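Local coordinates for uncharacterized protein (Bacteroides ovatus, PDB 4DQA), which is of unknown function but probably binds carbohydrate, pairing an N-terminal BT_3987-like domain with a concanavalin A-like lectin/glucanase domain, at residues A[112-117]-A[126-131]; A[8-13]-A[32-37]; A[185-190]-A[208-213]. One frame throughout, in Å; residues are numbered along the deposited sequence.

Interaction 1: residues A[112-117]-A[126-131]; sequences PMRVHS and TNIAYF
Pro112 faces Tyr130 in a non-hydrogen-bonded antiparallel pair, with its CB 3.9 Å from Ile128 CG2; that methyl also lies over one face of the Tyr130 ring, toward the rim, so pyrrolidine, branched chain and phenol share one side of the sheet. Met113, a selenomethionine facing the other side with Ala129, forms the hydrogen-bonded pair: Met113 N to Ala129 O and Ala129 N to Met113 O, each 2.8 Å and close to straight. Its CG sits beside the backbone N, anti to the carbonyl carbon (chi1 -58°), and meets Phe131 CE2 at 3.8 Å, the two side chains crossing at about a right angle. Arg114 lies alongside Asn127, both pointing the same way, with guanidinium and amide planes 65° apart. Ile128 CG1 lies over one guanidinium face, and Ile128 CD1 is 3.6 Å from Arg114 NH2. Water 1, in the guanidinium plane, accepts from Arg114 NH1 and, at 3.0 Å, from Asn127 ND2, which also bonds to Thr122. Val115 N then donates to Asn127 O at 3.0 Å, while Val115 CG1 packs on Asn127 CB at 3.9 Å. Strand 107-117 is held along one edge by 128-135 and along the other by 43-49; helix 52-62 packs on Pro112, Ile128 and Tyr130, whereas Val115 reaches Val9 of strand 8-10.

Interaction 2: residues A[8-13]-A[32-37]; sequences KVYFES and VSRLSS
Val9 and Leu35 form a non-hydrogen-bonded antiparallel pair next to the hydrogen-bonded pair Tyr10 and Arg34, with Tyr10 N to Arg34 O and Arg34 N to Tyr10 O both 2.8 Å; beyond the ladder Ser36 N bonds to Lys8 O, and Ser36 OG takes Lys8 N at 3.0 Å. On the buried face, Val9 CG2 meets Leu35 CD2 at 3.7 Å. On the other, Arg34 lies alongside Tyr10: its CG stands over the ring face, toward the rim, 4.0 Å from the centroid and 20° off the normal, a CH-pi contact. The guanidinium comes level with the phenol oxygen, planes 30° apart, Tyr10 OH over its face toward the rim. This pairing joins strands 8-10 and 27-35 within a mixed five-stranded sheet of the BT_3987-like domain. Bending at chi3 (-70°) turns NE back toward the backbone, and NE and NH2 both grip Leu35 O from the guanidinium plane. That leaves NH1 for a 2.8 Å salt bridge to Glu12 OE2, which also bonds to Tyr89; the two-fold grip probably fixes the guanidinium for this bridge. Further along, Phe11 CD1 reaches Val32 O at 3.3 Å through its ring edge, and water 3 links Glu12 N to Val32 O.

Interaction 3: residues A[185-190]-A[208-213]; sequences GVMILR and GGQNYR
Val186 and Gly208 come together where the two segments begin, their CA atoms 3.9 Å apart, and Met187 pairs with Gly208 as a non-hydrogen-bonded antiparallel bridge, the one bridge between the segments. The direct hydrogen bond across the contact runs from Gly209 N to Val186 O at 3.2 Å. It is straight at the hydrogen (163°), but the donor stands above the carbonyl plane, and Gly208 CA brings a CA-H...O contact to the same oxygen at 3.5 Å. Two constraints exclude a CB at Gly208: it would collide with Val186 O and Met187 N, and the backbone angles alone would press it against the preceding carbonyl O. Among side chains, selenomethionine Met187, bent at chi2 and chi3, sets its CE 3.7 Å from Gln210 NE2. The Gln210 amide joins Val186 O through water: water 5 donates to Val186 O at 2.8 Å and accepts from Gln210 NE2 at 3.0 Å. Water 4 accepts from the same nitrogen, donates to Gln210 O at 2.6 Å and makes a weak bond to Val186 O. Val186 and Met187 both face Thr183, a classic beta bulge on that side and not in the Met187-Gly208 pairing. Strand 187-190 is outermost in a three-stranded antiparallel sheet of the concanavalin A-like domain, with 203-208 between it and 212-213, and its far side bonds through Leu189 to Ile180 and Met181.

Overall arrangement
From the N terminus, interaction 2 comes first, pairing 8-13 with 32-37 and closing a loop of 18 residues that holds strand 15-19 and the first part of strand 27-35. Interaction 1 follows, 112-117 with 126-131 enclosing eight residues, and interaction 3 encloses 17, with short strands 192-193 and 199-200 and nearly all of 203-208. The three are in series, with no nesting or crossing. Interactions 1 and 2 have centres about 10 Å apart and touch: Phe11 N probably donates to Thr126 O, and the Phe11 ring packs on Met113 O and Ala129 N, tying the two sheets of the N-terminal domain together. Interaction 3 lies in the lectin-like domain, its nearest atoms about 39 Å from interaction 1 and 47 Å from interaction 2.

Interaction 1: residues A[112-117]-A[126-131]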
ATOM      1  N   PRO A 112     -12.467  -7.264 -19.421  1.00 15.43           N
ATOM      2  CA  PRO A 112     -13.142  -6.662 -20.564  1.00 15.58           C
ATOM      3  C   PRO A 112     -13.641  -7.755 -21.478  1.00 18.60           C
ATOM      4  O   PRO A 112     -12.846  -8.604 -21.869  1.00 18.74           O
ATOM      5  CB  PRO A 112     -12.036  -5.849 -21.235  1.00 17.51           C
ATOM      6  CG  PRO A 112     -10.776  -6.615 -20.935  1.00 18.60           C
ATOM      7  CD  PRO A 112     -11.007  -7.323 -19.608  1.00 18.01           C
HETATM    8  N   MSE A 113     -14.940  -7.772 -21.754  1.00 15.91           N
HETATM    9  CA  MSE A 113     -15.519  -8.778 -22.636  1.00 16.08           C
HETATM   10  C   MSE A 113     -15.922  -8.161 -23.969  1.00 16.50           C
HETATM   11  O   MSE A 113     -16.595  -7.144 -24.008  1.00 17.57           O
HETATM   12  CB  MSE A 113     -16.761  -9.376 -21.995  1.00 16.48           C
HETATM   13  CG  MSE A 113     -16.553 -10.027 -20.638  1.00 20.50           C
HETATM   14 SE   MSE A 113     -15.405 -11.597 -20.776  0.75 25.36          SE
HETATM   15  CE  MSE A 113     -16.142 -12.446 -22.286  1.00 18.34           C
ATOM     16  N   ARG A 114     -15.523  -8.805 -25.054  1.00 14.52           N
ATOM     17  CA  ARG A 114     -15.870  -8.378 -26.386  1.00 13.63           C
ATOM     18  C   ARG A 114     -17.027  -9.182 -26.901  1.00 16.26           C
ATOM     19  O   ARG A 114     -17.109 -10.378 -26.649  1.00 16.13           O
ATOM     20  CB  ARG A 114     -14.681  -8.588 -27.319  1.00 18.27           C
ATOM     21  CG  ARG A 114     -14.918  -8.088 -28.723  1.00 21.79           C
ATOM     22  CD  ARG A 114     -13.637  -8.081 -29.506  1.00 40.45           C
ATOM     23  NE  ARG A 114     -12.705  -7.022 -29.111  1.00 49.78           N
ATOM     24  CZ  ARG A 114     -12.664  -5.810 -29.664  1.00 49.69           C
ATOM     25  NH1 ARG A 114     -13.540  -5.479 -30.611  1.00 54.45           N
ATOM     26  NH2 ARG A 114     -11.743  -4.926 -29.273  1.00 35.92           N
ATOM     27  N   VAL A 115     -17.925  -8.523 -27.629  1.00 13.29           N
ATOM     28  CA  VAL A 115     -18.975  -9.232 -28.352  1.00 13.71           C
ATOM     29  C   VAL A 115     -18.651  -9.242 -29.845  1.00 14.29           C
ATOM     30  O   VAL A 115     -18.086  -8.279 -30.400  1.00 15.82           O
ATOM     31  CB  VAL A 115     -20.397  -8.646 -28.069  1.00 12.80           C
ATOM     32  CG1 VAL A 115     -20.500  -7.198 -28.549  1.00 15.61           C
ATOM     33  CG2 VAL A 115     -21.488  -9.501 -28.715  1.00 15.00           C
ATOM     34  N   HIS A 116     -19.023 -10.341 -30.496  1.00 13.68           N
ATOM     35  CA  HIS A 116     -18.835 -10.593 -31.910  1.00 14.66           C
ATOM     36  C   HIS A 116     -20.186 -11.053 -32.469  1.00 14.75           C
ATOM     37  O   HIS A 116     -21.061 -11.515 -31.717  1.00 15.96           O
ATOM     38  CB  HIS A 116     -17.848 -11.749 -32.130  1.00 13.62           C
ATOM     39  CG  HIS A 116     -16.560 -11.632 -31.390  1.00 14.64           C
ATOM     40  ND1 HIS A 116     -15.496 -10.882 -31.837  1.00 18.74           N
ATOM     41  CD2 HIS A 116     -16.165 -12.181 -30.218  1.00 16.22           C
ATOM     42  CE1 HIS A 116     -14.508 -10.962 -30.964  1.00 18.48           C
ATOM     43  NE2 HIS A 116     -14.879 -11.768 -29.987  1.00 17.66           N
ATOM     44  N   SER A 117     -20.358 -10.986 -33.788  1.00 15.59           N
ATOM     45  CA  SER A 117     -21.540 -11.556 -34.394  1.00 15.16           C
ATOM     46  C   SER A 117     -21.214 -12.131 -35.757  1.00 17.61           C
ATOM     47  O   SER A 117     -20.500 -11.512 -36.537  1.00 17.24           O
ATOM     48  CB  SER A 117     -22.649 -10.503 -34.554  1.00 17.01           C
ATOM     49  OG  SER A 117     -23.814 -11.054 -35.172  1.00 17.31           O
ATOM     50  N   THR A 126     -18.292   0.393 -28.720  1.00 26.23           N
ATOM     51  CA  THR A 126     -19.433   0.003 -27.918  0.50 25.12           C
ATOM     52  C   THR A 126     -19.566  -1.513 -27.873  1.00 20.95           C
ATOM     53  O   THR A 126     -20.617  -2.013 -27.507  1.00 21.59           O
ATOM     54  CB  THR A 126     -20.718   0.536 -28.529  0.50 31.68           C
ATOM     55  OG1 THR A 126     -20.851   0.007 -29.856  0.50 40.97           O
ATOM     56  CG2 THR A 126     -20.689   2.062 -28.572  0.50 32.16           C
ATOM     57  N   ASN A 127     -18.521  -2.225 -28.280  1.00 20.46           N
ATOM     58  CA  ASN A 127     -18.581  -3.688 -28.320  1.00 17.80           C
ATOM     59  C   ASN A 127     -17.735  -4.360 -27.252  1.00 17.47           C
ATOM     60  O   ASN A 127     -17.448  -5.558 -27.350  1.00 16.15           O
ATOM     61  CB  ASN A 127     -18.208  -4.229 -29.693  1.00 21.33           C
ATOM     62  CG  ASN A 127     -16.881  -3.706 -30.188  1.00 26.33           C
ATOM     63  OD1 ASN A 127     -16.099  -3.140 -29.434  1.00 22.81           O
ATOM     64  ND2 ASN A 127     -16.626  -3.885 -31.472  1.00 27.97           N
ATOM     65  N   ILE A 128     -17.346  -3.588 -26.245  1.00 15.98           N
ATOM     66  CA  ILE A 128     -16.650  -4.127 -25.084  0.50 15.59           C
ATOM     67  C   ILE A 128     -17.413  -3.735 -23.824  1.00 16.67           C
ATOM     68  O   ILE A 128     -17.819  -2.583 -23.658  1.00 18.02           O
ATOM     69  CB  ILE A 128     -15.201  -3.615 -24.986  0.50 17.01           C
ATOM     70  CG1 ILE A 128     -14.395  -4.039 -26.218  0.50 20.07           C
ATOM     71  CG2 ILE A 128     -14.556  -4.115 -23.687  0.50 20.03           C
ATOM     72  CD1 ILE A 128     -13.066  -3.342 -26.344  0.50 21.36           C
ATOM     73  N   ALA A 129     -17.638  -4.712 -22.957  1.00 15.55           N
ATOM     74  CA  ALA A 129     -18.255  -4.501 -21.659  1.00 17.43           C
ATOM     75  C   ALA A 129     -17.141  -4.636 -20.618  1.00 18.12           C
ATOM     76  O   ALA A 129     -16.360  -5.599 -20.669  1.00 19.06           O
ATOM     77  CB  ALA A 129     -19.350  -5.542 -21.416  1.00 19.27           C
ATOM     78  N   TYR A 130     -17.081  -3.694 -19.681  1.00 17.81           N
ATOM     79  CA  TYR A 130     -16.017  -3.684 -18.681  1.00 19.25           C
ATOM     80  C   TYR A 130     -16.570  -4.038 -17.312  1.00 17.65           C
ATOM     81  O   TYR A 130     -17.521  -3.422 -16.834  1.00 19.86           O
ATOM     82  CB  TYR A 130     -15.353  -2.306 -18.613  1.00 18.88           C
ATOM     83  CG  TYR A 130     -14.723  -1.836 -19.898  1.00 18.30           C
ATOM     84  CD1 TYR A 130     -15.489  -1.239 -20.896  1.00 21.66           C
ATOM     85  CD2 TYR A 130     -13.364  -1.961 -20.113  1.00 19.73           C
ATOM     86  CE1 TYR A 130     -14.928  -0.806 -22.062  1.00 19.65           C
ATOM     87  CE2 TYR A 130     -12.791  -1.511 -21.278  1.00 20.25           C
ATOM     88  CZ  TYR A 130     -13.582  -0.954 -22.263  1.00 18.72           C
ATOM     89  OH  TYR A 130     -13.019  -0.511 -23.454  1.00 21.58           O
ATOM     90  N   PHE A 131     -16.020  -5.083 -16.720  1.00 17.07           N
ATOM     91  CA  PHE A 131     -16.422  -5.509 -15.396  1.00 19.60           C
ATOM     92  C   PHE A 131     -15.257  -5.268 -14.451  1.00 20.92           C
ATOM     93  O   PHE A 131     -14.177  -5.787 -14.654  1.00 20.46           O
ATOM     94  CB  PHE A 131     -16.806  -6.981 -15.434  1.00 19.31           C
ATOM     95  CG  PHE A 131     -17.956  -7.256 -16.372  1.00 19.55           C
ATOM     96  CD1 PHE A 131     -19.277  -7.147 -15.931  1.00 21.56           C
ATOM     97  CD2 PHE A 131     -17.719  -7.543 -17.693  1.00 19.70           C
ATOM     98  CE1 PHE A 131     -20.337  -7.379 -16.808  1.00 24.07           C
ATOM     99  CE2 PHE A 131     -18.780  -7.775 -18.575  1.00 23.46           C
ATOM    100  CZ  PHE A 131     -20.081  -7.677 -18.129  1.00 26.11           C
TER
HETATM  101  O   HOH W   1     -14.070  -3.428 -33.017  1.00 41.39           O

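Interaction 2: residues A[8-13]-A[32-37]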
ATOM      1  N   LYS A   8     -26.950  -3.211 -35.559  1.00 28.97           N
ATOM      2  CA  LYS A   8     -25.667  -3.632 -35.009  1.00 25.01           C
ATOM      3  C   LYS A   8     -25.831  -4.185 -33.606  1.00 25.78           C
ATOM      4  O   LYS A   8     -26.763  -3.837 -32.884  1.00 27.15           O
ATOM      5  CB  LYS A   8     -24.702  -2.448 -34.965  1.00 28.90           C
ATOM      6  CG  LYS A   8     -24.282  -1.959 -36.359  1.00 34.94           C
ATOM      7  CD  LYS A   8     -23.220  -0.873 -36.267  1.00 40.24           C
ATOM      8  CE  LYS A   8     -22.650  -0.518 -37.646  1.00 48.03           C
ATOM      9  NZ  LYS A   8     -23.701  -0.025 -38.586  1.00 55.30           N
ATOM     10  N   VAL A   9     -24.883  -5.028 -33.215  1.00 22.81           N
ATOM     11  CA  VAL A   9     -24.849  -5.586 -31.869  1.00 20.91           C
ATOM     12  C   VAL A   9     -23.874  -4.783 -31.007  1.00 20.30           C
ATOM     13  O   VAL A   9     -22.816  -4.382 -31.479  1.00 22.90           O
ATOM     14  CB  VAL A   9     -24.430  -7.068 -31.939  1.00 22.71           C
ATOM     15  CG1 VAL A   9     -24.096  -7.620 -30.565  1.00 22.29           C
ATOM     16  CG2 VAL A   9     -25.551  -7.880 -32.590  1.00 23.01           C
ATOM     17  N   TYR A  10     -24.263  -4.525 -29.763  1.00 20.72           N
ATOM     18  CA  TYR A  10     -23.444  -3.744 -28.858  1.00 20.12           C
ATOM     19  C   TYR A  10     -23.817  -4.035 -27.421  1.00 18.51           C
ATOM     20  O   TYR A  10     -24.761  -4.774 -27.146  1.00 21.01           O
ATOM     21  CB  TYR A  10     -23.592  -2.243 -29.165  1.00 23.55           C
ATOM     22  CG  TYR A  10     -24.910  -1.618 -28.780  1.00 25.71           C
ATOM     23  CD1 TYR A  10     -26.060  -1.835 -29.537  1.00 26.14           C
ATOM     24  CD2 TYR A  10     -25.002  -0.770 -27.676  1.00 26.99           C
ATOM     25  CE1 TYR A  10     -27.266  -1.250 -29.179  1.00 26.21           C
ATOM     26  CE2 TYR A  10     -26.199  -0.194 -27.320  1.00 30.29           C
ATOM     27  CZ  TYR A  10     -27.321  -0.424 -28.080  1.00 29.53           C
ATOM     28  OH  TYR A  10     -28.511   0.158 -27.724  1.00 35.53           O
ATOM     29  N   PHE A  11     -23.063  -3.448 -26.498  1.00 19.57           N
ATOM     30  CA  PHE A  11     -23.382  -3.518 -25.082  1.00 21.79           C
ATOM     31  C   PHE A  11     -24.067  -2.245 -24.571  1.00 24.20           C
ATOM     32  O   PHE A  11     -23.554  -1.158 -24.766  1.00 27.41           O
ATOM     33  CB  PHE A  11     -22.100  -3.745 -24.289  1.00 22.02           C
ATOM     34  CG  PHE A  11     -21.545  -5.143 -24.400  1.00 18.21           C
ATOM     35  CD1 PHE A  11     -22.229  -6.202 -23.867  1.00 16.91           C
ATOM     36  CD2 PHE A  11     -20.310  -5.376 -24.996  1.00 17.68           C
ATOM     37  CE1 PHE A  11     -21.693  -7.476 -23.925  1.00 16.70           C
ATOM     38  CE2 PHE A  11     -19.772  -6.649 -25.054  1.00 16.41           C
ATOM     39  CZ  PHE A  11     -20.476  -7.693 -24.496  1.00 16.62           C
ATOM     40  N   GLU A  12     -25.213  -2.405 -23.919  1.00 28.54           N
ATOM     41  CA  GLU A  12     -26.068  -1.278 -23.502  1.00 33.31           C
ATOM     42  C   GLU A  12     -25.435  -0.513 -22.370  1.00 37.08           C
ATOM     43  O   GLU A  12     -25.476   0.719 -22.335  1.00 45.11           O
ATOM     44  CB  GLU A  12     -27.423  -1.813 -23.044  1.00 32.46           C
ATOM     45  CG  GLU A  12     -28.442  -0.769 -22.655  1.00 36.41           C
ATOM     46  CD  GLU A  12     -29.786  -1.405 -22.408  1.00 43.28           C
ATOM     47  OE1 GLU A  12     -29.989  -1.991 -21.321  1.00 54.42           O
ATOM     48  OE2 GLU A  12     -30.632  -1.347 -23.316  1.00 43.04           O
ATOM     49  N   SER A  13     -24.863  -1.251 -21.426  1.00 36.54           N
ATOM     50  CA  SER A  13     -24.157  -0.642 -20.301  1.00 47.90           C
ATOM     51  C   SER A  13     -22.690  -0.984 -20.440  1.00 49.05           C
ATOM     52  O   SER A  13     -22.316  -2.156 -20.543  1.00 41.45           O
ATOM     53  CB  SER A  13     -24.696  -1.140 -18.955  1.00 49.49           C
ATOM     54  N   VAL A  32     -24.820  -9.902 -21.294  1.00 19.06           N
ATOM     55  CA  VAL A  32     -25.866  -9.691 -22.285  1.00 18.99           C
ATOM     56  C   VAL A  32     -25.487  -8.560 -23.240  1.00 19.81           C
ATOM     57  O   VAL A  32     -25.085  -7.474 -22.809  1.00 21.25           O
ATOM     58  CB  VAL A  32     -27.198  -9.334 -21.594  1.00 24.36           C
ATOM     59  CG1 VAL A  32     -28.282  -9.053 -22.601  1.00 25.16           C
ATOM     60  CG2 VAL A  32     -27.635 -10.467 -20.681  1.00 29.59           C
ATOM     61  N   SER A  33     -25.600  -8.827 -24.532  1.00 17.90           N
ATOM     62  CA  SER A  33     -25.474  -7.813 -25.553  1.00 17.38           C
ATOM     63  C   SER A  33     -26.838  -7.553 -26.160  1.00 19.58           C
ATOM     64  O   SER A  33     -27.798  -8.255 -25.845  1.00 21.15           O
ATOM     65  CB  SER A  33     -24.491  -8.279 -26.629  1.00 16.84           C
ATOM     66  OG  SER A  33     -24.906  -9.489 -27.239  1.00 17.60           O
ATOM     67  N   ARG A  34     -26.937  -6.531 -27.005  1.00 20.47           N
ATOM     68  CA  ARG A  34     -28.218  -6.199 -27.642  1.00 23.17           C
ATOM     69  C   ARG A  34     -28.067  -5.667 -29.064  1.00 20.70           C
ATOM     70  O   ARG A  34     -26.975  -5.352 -29.523  1.00 21.64           O
ATOM     71  CB  ARG A  34     -28.993  -5.167 -26.822  1.00 23.60           C
ATOM     72  CG  ARG A  34     -28.276  -3.842 -26.624  1.00 24.23           C
ATOM     73  CD  ARG A  34     -29.256  -2.780 -26.164  1.00 27.44           C
ATOM     74  NE  ARG A  34     -30.174  -2.417 -27.232  1.00 32.14           N
ATOM     75  CZ  ARG A  34     -31.150  -1.521 -27.119  1.00 34.61           C
ATOM     76  NH1 ARG A  34     -31.362  -0.901 -25.961  1.00 33.00           N
ATOM     77  NH2 ARG A  34     -31.919  -1.253 -28.164  1.00 35.47           N
ATOM     78  N   LEU A  35     -29.210  -5.569 -29.740  1.00 25.08           N
ATOM     79  CA  LEU A  35     -29.302  -4.948 -31.052  1.00 26.85           C
ATOM     80  C   LEU A  35     -29.681  -3.475 -30.951  1.00 25.52           C
ATOM     81  O   LEU A  35     -30.360  -3.046 -30.010  1.00 28.20           O
ATOM     82  CB  LEU A  35     -30.384  -5.646 -31.876  1.00 26.23           C
ATOM     83  CG  LEU A  35     -30.041  -6.999 -32.482  1.00 29.91           C
ATOM     84  CD1 LEU A  35     -31.297  -7.639 -33.075  1.00 30.68           C
ATOM     85  CD2 LEU A  35     -28.983  -6.822 -33.535  1.00 34.00           C
ATOM     86  N   SER A  36     -29.267  -2.706 -31.949  1.00 26.44           N
ATOM     87  CA  SER A  36     -29.618  -1.288 -31.996  1.00 27.56           C
ATOM     88  C   SER A  36     -31.117  -1.141 -32.277  1.00 34.55           C
ATOM     89  O   SER A  36     -31.782  -0.241 -31.749  1.00 37.51           O
ATOM     90  CB  SER A  36     -28.781  -0.591 -33.061  1.00 33.54           C
ATOM     91  OG  SER A  36     -28.865  -1.296 -34.286  1.00 36.58           O
ATOM     92  N   SER A  37     -31.638  -2.046 -33.097  1.00 32.44           N
ATOM     93  CA  SER A  37     -33.073  -2.136 -33.370  1.00 38.12           C
ATOM     94  C   SER A  37     -33.405  -3.578 -33.725  1.00 39.91           C
ATOM     95  O   SER A  37     -32.536  -4.317 -34.183  1.00 35.64           O
ATOM     96  CB  SER A  37     -33.459  -1.217 -34.528  1.00 45.27           C
ATOM     97  OG  SER A  37     -32.724  -1.539 -35.700  1.00 47.15           O
TER
HETATM   98  O   HOH W   2     -30.165   1.936 -29.981  1.00 54.41           O
HETATM   99  O   HOH W   3     -26.437  -4.936 -23.186  1.00 34.24           O

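Interaction 3: residues A[185-190]-A[208-213]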
ATOM      1  N   GLY A 185      21.912  10.375  18.362  1.00 19.40           N
ATOM      2  CA  GLY A 185      23.075  11.226  18.273  1.00 22.29           C
ATOM      3  C   GLY A 185      23.458  11.525  16.832  1.00 21.85           C
ATOM      4  O   GLY A 185      24.306  12.378  16.594  1.00 23.64           O
ATOM      5  N   VAL A 186      22.811  10.843  15.888  1.00 20.45           N
ATOM      6  CA  VAL A 186      23.165  10.961  14.480  1.00 18.22           C
ATOM      7  C   VAL A 186      21.971  11.315  13.587  1.00 18.74           C
ATOM      8  O   VAL A 186      21.990  12.351  12.906  1.00 20.61           O
ATOM      9  CB  VAL A 186      23.830   9.663  13.979  1.00 20.75           C
ATOM     10  CG1 VAL A 186      24.182   9.756  12.502  1.00 25.10           C
ATOM     11  CG2 VAL A 186      25.092   9.357  14.816  1.00 23.88           C
HETATM   12  N   MSE A 187      20.939  10.477  13.593  1.00 16.89           N
HETATM   13  CA  MSE A 187      19.715  10.731  12.823  1.00 16.58           C
HETATM   14  C   MSE A 187      18.588   9.882  13.396  1.00 14.00           C
HETATM   15  O   MSE A 187      18.453   8.705  13.064  1.00 16.21           O
HETATM   16  CB  MSE A 187      19.905  10.412  11.338  1.00 18.77           C
HETATM   17  CG  MSE A 187      18.749  10.824  10.466  1.00 17.19           C
HETATM   18 SE   MSE A 187      18.591  12.737  10.307  0.75 20.78          SE
HETATM   19  CE  MSE A 187      20.303  13.082   9.482  1.00 22.73           C
ATOM     20  N   ILE A 188      17.775  10.486  14.256  1.00 15.11           N
ATOM     21  CA  ILE A 188      16.705   9.739  14.904  1.00 14.56           C
ATOM     22  C   ILE A 188      15.377  10.510  14.802  1.00 16.23           C
ATOM     23  O   ILE A 188      15.339  11.738  14.900  1.00 17.70           O
ATOM     24  CB  ILE A 188      17.105   9.386  16.359  1.00 17.93           C
ATOM     25  CG1 ILE A 188      16.193   8.296  16.948  1.00 17.50           C
ATOM     26  CG2 ILE A 188      17.087  10.617  17.229  1.00 19.71           C
ATOM     27  CD1 ILE A 188      16.702   7.679  18.241  1.00 17.41           C
ATOM     28  N   LEU A 189      14.312   9.769  14.534  1.00 14.29           N
ATOM     29  CA  LEU A 189      12.957  10.294  14.537  1.00 12.61           C
ATOM     30  C   LEU A 189      12.286   9.873  15.831  1.00 13.09           C
ATOM     31  O   LEU A 189      12.267   8.681  16.198  1.00 13.04           O
ATOM     32  CB  LEU A 189      12.185   9.771  13.328  1.00 14.72           C
ATOM     33  CG  LEU A 189      10.740  10.248  13.179  1.00 14.89           C
ATOM     34  CD1 LEU A 189      10.730  11.729  12.878  1.00 16.70           C
ATOM     35  CD2 LEU A 189      10.044   9.454  12.070  1.00 17.31           C
ATOM     36  N   ARG A 190      11.804  10.873  16.566  1.00 12.90           N
ATOM     37  CA  ARG A 190      11.195  10.639  17.868  1.00 12.47           C
ATOM     38  C   ARG A 190       9.996  11.549  18.044  1.00 14.43           C
ATOM     39  O   ARG A 190       9.717  12.418  17.211  1.00 14.62           O
ATOM     40  CB  ARG A 190      12.221  10.895  18.971  1.00 14.06           C
ATOM     41  CG  ARG A 190      12.691  12.331  19.074  1.00 15.31           C
ATOM     42  CD  ARG A 190      13.906  12.460  20.002  1.00 16.56           C
ATOM     43  NE  ARG A 190      14.330  13.846  20.177  1.00 15.78           N
ATOM     44  CZ  ARG A 190      15.519  14.199  20.671  1.00 16.45           C
ATOM     45  NH1 ARG A 190      16.399  13.266  21.038  1.00 19.03           N
ATOM     46  NH2 ARG A 190      15.823  15.473  20.775  1.00 18.80           N
ATOM     47  N   GLY A 208      19.778  14.595  16.199  1.00 22.26           N
ATOM     48  CA  GLY A 208      21.050  13.965  15.891  1.00 23.49           C
ATOM     49  C   GLY A 208      22.124  15.007  15.746  1.00 23.87           C
ATOM     50  O   GLY A 208      22.395  15.780  16.670  1.00 26.82           O
ATOM     51  N   GLY A 209      22.753  15.029  14.581  1.00 25.11           N
ATOM     52  CA  GLY A 209      23.713  16.081  14.279  1.00 28.47           C
ATOM     53  C   GLY A 209      23.061  17.440  14.070  1.00 33.07           C
ATOM     54  O   GLY A 209      23.719  18.489  14.189  1.00 32.58           O
ATOM     55  N   GLN A 210      21.777  17.420  13.722  1.00 26.35           N
ATOM     56  CA  GLN A 210      20.983  18.627  13.519  1.00 28.75           C
ATOM     57  C   GLN A 210      19.534  18.268  13.818  1.00 24.24           C
ATOM     58  O   GLN A 210      19.184  17.086  13.825  1.00 25.93           O
ATOM     59  CB  GLN A 210      21.113  19.127  12.082  1.00 29.73           C
ATOM     60  CG  GLN A 210      21.026  18.021  11.041  1.00 33.51           C
ATOM     61  CD  GLN A 210      22.312  17.223  10.909  1.00 30.76           C
ATOM     62  OE1 GLN A 210      23.396  17.789  10.806  1.00 33.55           O
ATOM     63  NE2 GLN A 210      22.192  15.902  10.914  1.00 29.69           N
ATOM     64  N   ASN A 211      18.689  19.263  14.075  1.00 25.29           N
ATOM     65  CA  ASN A 211      17.331  18.966  14.518  1.00 24.93           C
ATOM     66  C   ASN A 211      16.292  19.962  14.050  1.00 23.00           C
ATOM     67  O   ASN A 211      16.611  21.126  13.775  1.00 26.74           O
ATOM     68  CB  ASN A 211      17.292  18.894  16.046  1.00 28.34           C
ATOM     69  CG  ASN A 211      17.539  20.234  16.691  1.00 38.57           C
ATOM     70  OD1 ASN A 211      18.685  20.619  16.945  1.00 38.08           O
ATOM     71  ND2 ASN A 211      16.468  20.971  16.934  1.00 28.50           N
ATOM     72  N   TYR A 212      15.055  19.498  13.944  1.00 21.56           N
ATOM     73  CA  TYR A 212      13.907  20.374  13.808  1.00 20.07           C
ATOM     74  C   TYR A 212      12.661  19.599  14.169  1.00 22.04           C
ATOM     75  O   TYR A 212      12.701  18.381  14.320  1.00 19.10           O
ATOM     76  CB  TYR A 212      13.802  20.970  12.398  1.00 21.67           C
ATOM     77  CG  TYR A 212      13.483  19.993  11.279  1.00 22.27           C
ATOM     78  CD1 TYR A 212      14.480  19.222  10.699  1.00 20.46           C
ATOM     79  CD2 TYR A 212      12.195  19.885  10.775  1.00 22.69           C
ATOM     80  CE1 TYR A 212      14.195  18.342   9.655  1.00 20.42           C
ATOM     81  CE2 TYR A 212      11.895  19.001   9.725  1.00 22.79           C
ATOM     82  CZ  TYR A 212      12.898  18.232   9.181  1.00 21.10           C
ATOM     83  OH  TYR A 212      12.604  17.377   8.127  1.00 21.70           O
ATOM     84  N   ARG A 213      11.555  20.307  14.326  1.00 21.49           N
ATOM     85  CA  ARG A 213      10.327  19.711  14.822  1.00 19.12           C
ATOM     86  C   ARG A 213       9.081  20.302  14.193  1.00 22.04           C
ATOM     87  O   ARG A 213       9.119  21.367  13.553  1.00 22.82           O
ATOM     88  CB  ARG A 213      10.259  19.867  16.344  1.00 20.77           C
ATOM     89  CG  ARG A 213      10.168  21.314  16.806  1.00 21.51           C
ATOM     90  CD  ARG A 213       9.916  21.334  18.307  1.00 27.35           C
ATOM     91  NE  ARG A 213       9.950  22.643  18.946  1.00 34.44           N
ATOM     92  CZ  ARG A 213       8.956  23.524  18.895  1.00 45.30           C
ATOM     93  NH1 ARG A 213       7.866  23.256  18.157  1.00 34.40           N
ATOM     94  NH2 ARG A 213       9.072  24.689  19.546  1.00 37.92           N
TER
HETATM   95  O   HOH W   4      19.981  14.949  12.501  1.00 24.26           O
HETATM   96  O   HOH W   5      23.996  13.618  11.473  1.00 31.09           O